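Alpha/beta hydrolase family protein (Bacillus anthracis, PDB 3OOS) probably acts as a hydrolase of the alpha/beta fold family, although its natural substrate is not established. Local coordinates at residues 8-12 and 13-17; 215-218 and 219-222. All coordinates share one frame; numbering follows the deposited sequence. Where two conformers were deposited one is given.

Overall arrangement
Both contacts are local, each formed within one continuous piece of chain that turns back on itself, and both lie near the periphery, about 20 Å from the chain centre. Contact 1 folds strand 4-10 against strand 13-20, the hairpin at one margin of the central sheet, and is gripped by paired backbone bonds reinforced by a threonine hydroxyl. Contact 2 leads from helix 214-217 toward strand 224-229; there two backbone bonds span the turn, with Gln113 adding side-chain bonds, and Leu217 and Val220 pack on helix 100-112. Each mixes buried and solvent-facing side chains. The centres of contact 1 and contact 2 are about 29 Å apart and the nearest atoms of contact 1 and contact 2 about 17 Å apart, without touching.

Contact 1 of 2, residues 8-12 and 13-17; sequences IKTPR and GKFEY
The Phe15 ring presents its edge to Thr10, whose OG1 lies near the ring plane 3.7 Å from CE2, while the carbonyl of Arg12 approaches it obliquely. Tyr17 is also met at its edge: Ile8 CG2 comes to 3.7 Å from CE2, with CB of the same isoleucine close by. These side chains share one face of the hairpin, toward helix 74-87, where Phe15 packs on Ile84 and Ile8 on Ala87. On the other face, in the conformers described, Lys9 and Lys14 lay their aliphatic parts together, Lys9 CE 3.8 Å from Lys14 CD; bends at the third and fourth torsions of Lys14 carry its amine aside.

Between the faces the backbones pair antiparallel. Ile8 and Phe15 exchange two bonds, Ile8 N to Phe15 O being nearly straight at 172°. Thr10 and Gly13 close the type I turn with another reciprocal pair. With chi1 at 81°, OG1 of Thr10 sits between its own backbone N and carbonyl carbon, facing the turn: it donates to Gly13 O over 2.8 Å, in the carbonyl plane and on a lone pair, and accepts from Arg12 N at 3.0 Å, an ST turn. Gly13 has a positive phi of 123° with psi near 180°, a backbone region open chiefly to glycine. Arg12 reaches to helix 74-87, NE pairing with Asp80 and NH2 with Glu76 in salt bridges.

Gly13 O is thus gripped twice, by the amide and the hydroxyl of Thr10, and one hydroxyl ties both the strand pairing and the turn together. The hairpin therefore joins helix 74-87 by apolar packing near Ile8 and Phe15 and by charge at its turn, where the two acidic partners would be expected to stabilise the positive charge of Arg12.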
ATOM      1  N   ILE A   8      -0.681  19.613  -7.707  1.00  8.86           N
ATOM      2  CA  ILE A   8       0.685  20.057  -8.004  1.00  9.09           C
ATOM      3  C   ILE A   8       1.032  19.760  -9.460  1.00  9.71           C
ATOM      4  O   ILE A   8       0.700  18.689  -9.971  1.00 10.04           O
ATOM      5  CB  ILE A   8       1.709  19.404  -7.024  1.00  8.86           C
ATOM      6  CG1 ILE A   8       3.092  20.058  -7.147  1.00  8.63           C
ATOM      7  CG2 ILE A   8       1.776  17.875  -7.215  1.00  9.11           C
ATOM      8  CD1 ILE A   8       4.013  19.766  -5.969  1.00  8.52           C
ATOM      9  N   LYS A   9       1.668  20.730 -10.123  1.00 10.28           N
ATOM     10  CA  LYS A   9       2.117  20.554 -11.503  0.50 10.59           C
ATOM     11  C   LYS A   9       3.599  20.194 -11.542  1.00 10.72           C
ATOM     12  O   LYS A   9       4.433  20.866 -10.930  1.00 10.97           O
ATOM     13  CB  LYS A   9       1.836  21.805 -12.346  0.50 10.88           C
ATOM     14  CG  LYS A   9       0.383  21.930 -12.804  0.50 11.53           C
ATOM     15  CD  LYS A   9       0.205  23.007 -13.870  0.50 12.73           C
ATOM     16  CE  LYS A   9      -1.201  22.959 -14.460  0.50 13.60           C
ATOM     17  NZ  LYS A   9      -1.448  24.016 -15.484  0.50 14.71           N
ATOM     18  N   THR A  10       3.918  19.116 -12.255  1.00 10.88           N
ATOM     19  CA  THR A  10       5.300  18.650 -12.407  1.00 11.30           C
ATOM     20  C   THR A  10       5.613  18.420 -13.890  1.00 11.86           C
ATOM     21  O   THR A  10       4.692  18.350 -14.707  1.00 12.00           O
ATOM     22  CB  THR A  10       5.573  17.325 -11.633  1.00 10.95           C
ATOM     23  OG1 THR A  10       5.113  16.209 -12.406  1.00 10.57           O
ATOM     24  CG2 THR A  10       4.901  17.317 -10.261  1.00 11.17           C
ATOM     25  N   PRO A  11       6.910  18.279 -14.242  1.00 12.49           N
ATOM     26  CA  PRO A  11       7.294  17.929 -15.617  1.00 13.10           C
ATOM     27  C   PRO A  11       6.717  16.587 -16.073  1.00 13.20           C
ATOM     28  O   PRO A  11       6.655  16.320 -17.278  1.00 13.96           O
ATOM     29  CB  PRO A  11       8.821  17.840 -15.541  1.00 13.39           C
ATOM     30  CG  PRO A  11       9.195  18.703 -14.406  1.00 13.51           C
ATOM     31  CD  PRO A  11       8.089  18.576 -13.408  1.00 12.83           C
ATOM     32  N   ARG A  12       6.300  15.759 -15.115  1.00 12.91           N
ATOM     33  CA  ARG A  12       5.723  14.453 -15.420  1.00 12.89           C
ATOM     34  C   ARG A  12       4.192  14.435 -15.323  1.00 12.62           C
ATOM     35  O   ARG A  12       3.563  13.376 -15.420  1.00 13.16           O
ATOM     36  CB  ARG A  12       6.375  13.367 -14.555  1.00 12.99           C
ATOM     37  CG  ARG A  12       7.826  13.090 -14.956  1.00 13.62           C
ATOM     38  CD  ARG A  12       8.425  11.911 -14.208  1.00 14.13           C
ATOM     39  NE  ARG A  12       7.662  10.681 -14.410  1.00 14.67           N
ATOM     40  CZ  ARG A  12       7.875   9.800 -15.383  1.00 14.74           C
ATOM     41  NH1 ARG A  12       8.845   9.988 -16.272  1.00 15.61           N
ATOM     42  NH2 ARG A  12       7.120   8.715 -15.456  1.00 14.38           N
ATOM     43  N   GLY A  13       3.604  15.618 -15.157  1.00 12.00           N
ATOM     44  CA  GLY A  13       2.152  15.766 -15.130  1.00 11.53           C
ATOM     45  C   GLY A  13       1.622  16.406 -13.862  1.00 11.16           C
ATOM     46  O   GLY A  13       2.390  16.765 -12.959  1.00 10.95           O
ATOM     47  N   LYS A  14       0.301  16.544 -13.814  1.00 10.88           N
ATOM     48  CA  LYS A  14      -0.395  17.114 -12.666  0.50 10.74           C
ATOM     49  C   LYS A  14      -0.900  16.003 -11.745  1.00 10.41           C
ATOM     50  O   LYS A  14      -1.512  15.037 -12.211  1.00 10.13           O
ATOM     51  CB  LYS A  14      -1.558  17.984 -13.147  0.50 11.19           C
ATOM     52  CG  LYS A  14      -2.132  18.912 -12.097  0.50 11.97           C
ATOM     53  CD  LYS A  14      -2.896  20.059 -12.746  0.50 13.97           C
ATOM     54  CE  LYS A  14      -4.143  19.569 -13.459  0.50 14.96           C
ATOM     55  NZ  LYS A  14      -5.253  19.246 -12.512  0.50 16.13           N
ATOM     56  N   PHE A  15      -0.641  16.150 -10.448  1.00  9.61           N
ATOM     57  CA  PHE A  15      -1.055  15.154  -9.466  1.00  9.11           C
ATOM     58  C   PHE A  15      -1.829  15.780  -8.324  1.00  8.94           C
ATOM     59  O   PHE A  15      -1.478  16.855  -7.831  1.00  9.40           O
ATOM     60  CB  PHE A  15       0.163  14.404  -8.905  1.00  9.05           C
ATOM     61  CG  PHE A  15       0.928  13.628  -9.944  1.00  8.84           C
ATOM     62  CD1 PHE A  15       0.628  12.292 -10.195  1.00  9.39           C
ATOM     63  CD2 PHE A  15       1.943  14.237 -10.680  1.00  9.54           C
ATOM     64  CE1 PHE A  15       1.331  11.573 -11.162  1.00  9.16           C
ATOM     65  CE2 PHE A  15       2.649  13.529 -11.650  1.00  8.94           C
ATOM     66  CZ  PHE A  15       2.341  12.195 -11.892  1.00  9.64           C
ATOM     67  N   GLU A  16      -2.883  15.084  -7.914  1.00  8.42           N
ATOM     68  CA  GLU A  16      -3.636  15.412  -6.719  1.00  8.31           C
ATOM     69  C   GLU A  16      -3.040  14.654  -5.535  1.00  8.06           C
ATOM     70  O   GLU A  16      -2.715  13.467  -5.645  1.00  7.92           O
ATOM     71  CB  GLU A  16      -5.096  15.004  -6.913  1.00  8.26           C
ATOM     72  CG  GLU A  16      -6.011  15.360  -5.748  1.00  8.85           C
ATOM     73  CD  GLU A  16      -7.438  14.913  -5.990  1.00  9.30           C
ATOM     74  OE1 GLU A  16      -7.644  13.733  -6.353  1.00  9.57           O
ATOM     75  OE2 GLU A  16      -8.354  15.745  -5.818  1.00 10.19           O
ATOM     76  N   TYR A  17      -2.881  15.341  -4.409  1.00  7.86           N
ATOM     77  CA  TYR A  17      -2.462  14.677  -3.173  1.00  7.74           C
ATOM     78  C   TYR A  17      -3.057  15.388  -1.967  1.00  7.82           C
ATOM     79  O   TYR A  17      -3.480  16.546  -2.052  1.00  7.87           O
ATOM     80  CB  TYR A  17      -0.929  14.603  -3.053  1.00  7.78           C
ATOM     81  CG  TYR A  17      -0.289  15.948  -2.799  1.00  7.59           C
ATOM     82  CD1 TYR A  17      -0.084  16.418  -1.493  1.00  7.38           C
ATOM     83  CD2 TYR A  17       0.092  16.763  -3.860  1.00  8.61           C
ATOM     84  CE1 TYR A  17       0.486  17.669  -1.265  1.00  8.29           C
ATOM     85  CE2 TYR A  17       0.660  18.007  -3.638  1.00  8.88           C
ATOM     86  CZ  TYR A  17       0.858  18.452  -2.345  1.00  8.45           C
ATOM     87  OH  TYR A  17       1.411  19.691  -2.141  1.00  8.83           O
TER

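Contact 2 of 2, residues 215-218 and 219-222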
ATOM      1  N   GLN A 215      17.001 -10.129  -4.700  1.00 10.42           N
ATOM      2  CA  GLN A 215      18.448  -9.934  -4.732  1.00 10.87           C
ATOM      3  C   GLN A 215      18.815  -8.469  -4.526  1.00 10.67           C
ATOM      4  O   GLN A 215      19.777  -8.153  -3.825  1.00 10.98           O
ATOM      5  CB  GLN A 215      19.057 -10.479  -6.029  1.00 11.51           C
ATOM      6  CG  GLN A 215      18.967 -12.001  -6.175  1.00 13.70           C
ATOM      7  CD  GLN A 215      19.687 -12.759  -5.061  1.00 17.29           C
ATOM      8  OE1 GLN A 215      20.767 -12.363  -4.612  1.00 19.57           O
ATOM      9  NE2 GLN A 215      19.088 -13.860  -4.615  1.00 19.15           N
ATOM     10  N   LYS A 216      18.027  -7.576  -5.116  1.00 10.23           N
ATOM     11  CA  LYS A 216      18.282  -6.147  -4.983  1.00 10.05           C
ATOM     12  C   LYS A 216      18.084  -5.646  -3.553  1.00  9.79           C
ATOM     13  O   LYS A 216      18.716  -4.668  -3.157  1.00  9.88           O
ATOM     14  CB  LYS A 216      17.443  -5.339  -5.978  1.00 10.14           C
ATOM     15  CG  LYS A 216      18.003  -5.374  -7.401  1.00 10.67           C
ATOM     16  CD  LYS A 216      17.287  -4.400  -8.348  1.00 11.32           C
ATOM     17  CE  LYS A 216      15.852  -4.822  -8.653  1.00 11.32           C
ATOM     18  NZ  LYS A 216      15.767  -6.165  -9.314  1.00 11.35           N
ATOM     19  N   LEU A 217      17.239  -6.321  -2.773  1.00  9.89           N
ATOM     20  CA  LEU A 217      16.994  -5.903  -1.384  1.00  9.82           C
ATOM     21  C   LEU A 217      18.249  -5.947  -0.508  1.00 10.23           C
ATOM     22  O   LEU A 217      18.364  -5.185   0.455  1.00 10.42           O
ATOM     23  CB  LEU A 217      15.879  -6.725  -0.732  1.00  9.93           C
ATOM     24  CG  LEU A 217      14.445  -6.478  -1.213  1.00  9.73           C
ATOM     25  CD1 LEU A 217      13.486  -7.228  -0.309  1.00 10.34           C
ATOM     26  CD2 LEU A 217      14.093  -4.991  -1.259  1.00 10.07           C
ATOM     27  N   LYS A 218      19.185  -6.828  -0.860  1.00 10.54           N
ATOM     28  CA  LYS A 218      20.439  -6.972  -0.123  0.50 10.87           C
ATOM     29  C   LYS A 218      21.305  -5.714  -0.227  1.00 10.98           C
ATOM     30  O   LYS A 218      22.249  -5.526   0.547  1.00 11.10           O
ATOM     31  CB  LYS A 218      21.207  -8.201  -0.626  0.50 10.99           C
ATOM     32  CG  LYS A 218      20.452  -9.516  -0.451  0.50 11.61           C
ATOM     33  CD  LYS A 218      21.188 -10.684  -1.092  0.50 12.79           C
ATOM     34  CE  LYS A 218      20.688 -12.012  -0.544  0.50 13.71           C
ATOM     35  NZ  LYS A 218      21.167 -13.173  -1.341  0.50 14.58           N
ATOM     36  N   PHE A 219      20.976  -4.850  -1.186  1.00 10.89           N
ATOM     37  CA  PHE A 219      21.741  -3.627  -1.424  1.00 11.22           C
ATOM     38  C   PHE A 219      20.975  -2.360  -1.035  1.00 11.29           C
ATOM     39  O   PHE A 219      21.438  -1.243  -1.282  1.00 11.67           O
ATOM     40  CB  PHE A 219      22.235  -3.585  -2.875  1.00 11.22           C
ATOM     41  CG  PHE A 219      23.081  -4.771  -3.246  1.00 11.62           C
ATOM     42  CD1 PHE A 219      24.427  -4.814  -2.896  1.00 12.14           C
ATOM     43  CD2 PHE A 219      22.525  -5.867  -3.903  1.00 12.04           C
ATOM     44  CE1 PHE A 219      25.213  -5.919  -3.214  1.00 12.44           C
ATOM     45  CE2 PHE A 219      23.306  -6.975  -4.229  1.00 12.27           C
ATOM     46  CZ  PHE A 219      24.649  -7.001  -3.884  1.00 12.17           C
ATOM     47  N   VAL A 220      19.811  -2.552  -0.416  1.00 11.29           N
ATOM     48  CA  VAL A 220      19.023  -1.460   0.155  1.00 11.60           C
ATOM     49  C   VAL A 220      19.580  -1.148   1.549  1.00 11.78           C
ATOM     50  O   VAL A 220      19.562  -2.002   2.441  1.00 12.22           O
ATOM     51  CB  VAL A 220      17.514  -1.822   0.213  1.00 11.35           C
ATOM     52  CG1 VAL A 220      16.719  -0.793   1.028  1.00 11.42           C
ATOM     53  CG2 VAL A 220      16.944  -1.945  -1.205  1.00 12.13           C
ATOM     54  N   LYS A 221      20.076   0.077   1.725  1.00 11.83           N
ATOM     55  CA  LYS A 221      20.853   0.436   2.915  1.00 12.14           C
ATOM     56  C   LYS A 221      20.120   1.378   3.874  1.00 11.76           C
ATOM     57  O   LYS A 221      20.609   1.663   4.972  1.00 12.60           O
ATOM     58  CB  LYS A 221      22.209   1.041   2.509  1.00 12.77           C
ATOM     59  CG  LYS A 221      23.039   0.207   1.511  1.00 14.11           C
ATOM     60  CD  LYS A 221      23.181  -1.276   1.898  1.00 16.40           C
ATOM     61  CE  LYS A 221      23.989  -1.498   3.176  1.00 17.80           C
ATOM     62  NZ  LYS A 221      25.413  -1.064   3.063  1.00 19.41           N
ATOM     63  N   ILE A 222      18.939   1.833   3.465  1.00 11.23           N
ATOM     64  CA  ILE A 222      18.144   2.777   4.251  0.50 10.73           C
ATOM     65  C   ILE A 222      17.374   2.079   5.377  1.00 10.85           C
ATOM     66  O   ILE A 222      17.104   0.876   5.289  1.00 10.80           O
ATOM     67  CB  ILE A 222      17.149   3.573   3.359  0.50 10.42           C
ATOM     68  CG1 ILE A 222      16.091   2.646   2.753  0.50  9.47           C
ATOM     69  CG2 ILE A 222      17.895   4.341   2.270  0.50 10.36           C
ATOM     70  CD1 ILE A 222      15.086   3.358   1.873  0.50  7.88           C
TER
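Phe219 carries CG beside its own backbone N (chi1 -58°), which swings the ring back along the helix toward Gln215, where CD2 comes to 3.6 Å from Gln215 O. The carbonyl of Lys216 lies at the ring's edge, near its plane, and Lys218 CB lies over one face. In Val220, CG1 stands anti to the backbone N (chi1 170°), and this places CG2 on the side of Leu217, 4.2 Å from its CD2. The two apolar side chains run side by side in the same direction, reaching helix 100-112 through Leu106 and Ala109; both also touch Ile247.

Two backbone bonds close the turn. Phe219 N donates to Lys216 O over 3.0 Å, and Val220 N to Leu217 O over 3.1 Å. Lys218 runs extended back toward Gln215, and in the conformer described its NZ makes a weak bond to Gln215 OE1. Through its side-chain amide, Gln113 binds the turn at Phe219 O and the residue just past it at Lys221 N.

A type I turn from Leu217 to Val220 thus carries the chain from the short, weakly bonded helix toward strand 224-229, one of the parallel strands of the central sheet of the alpha/beta hydrolase fold.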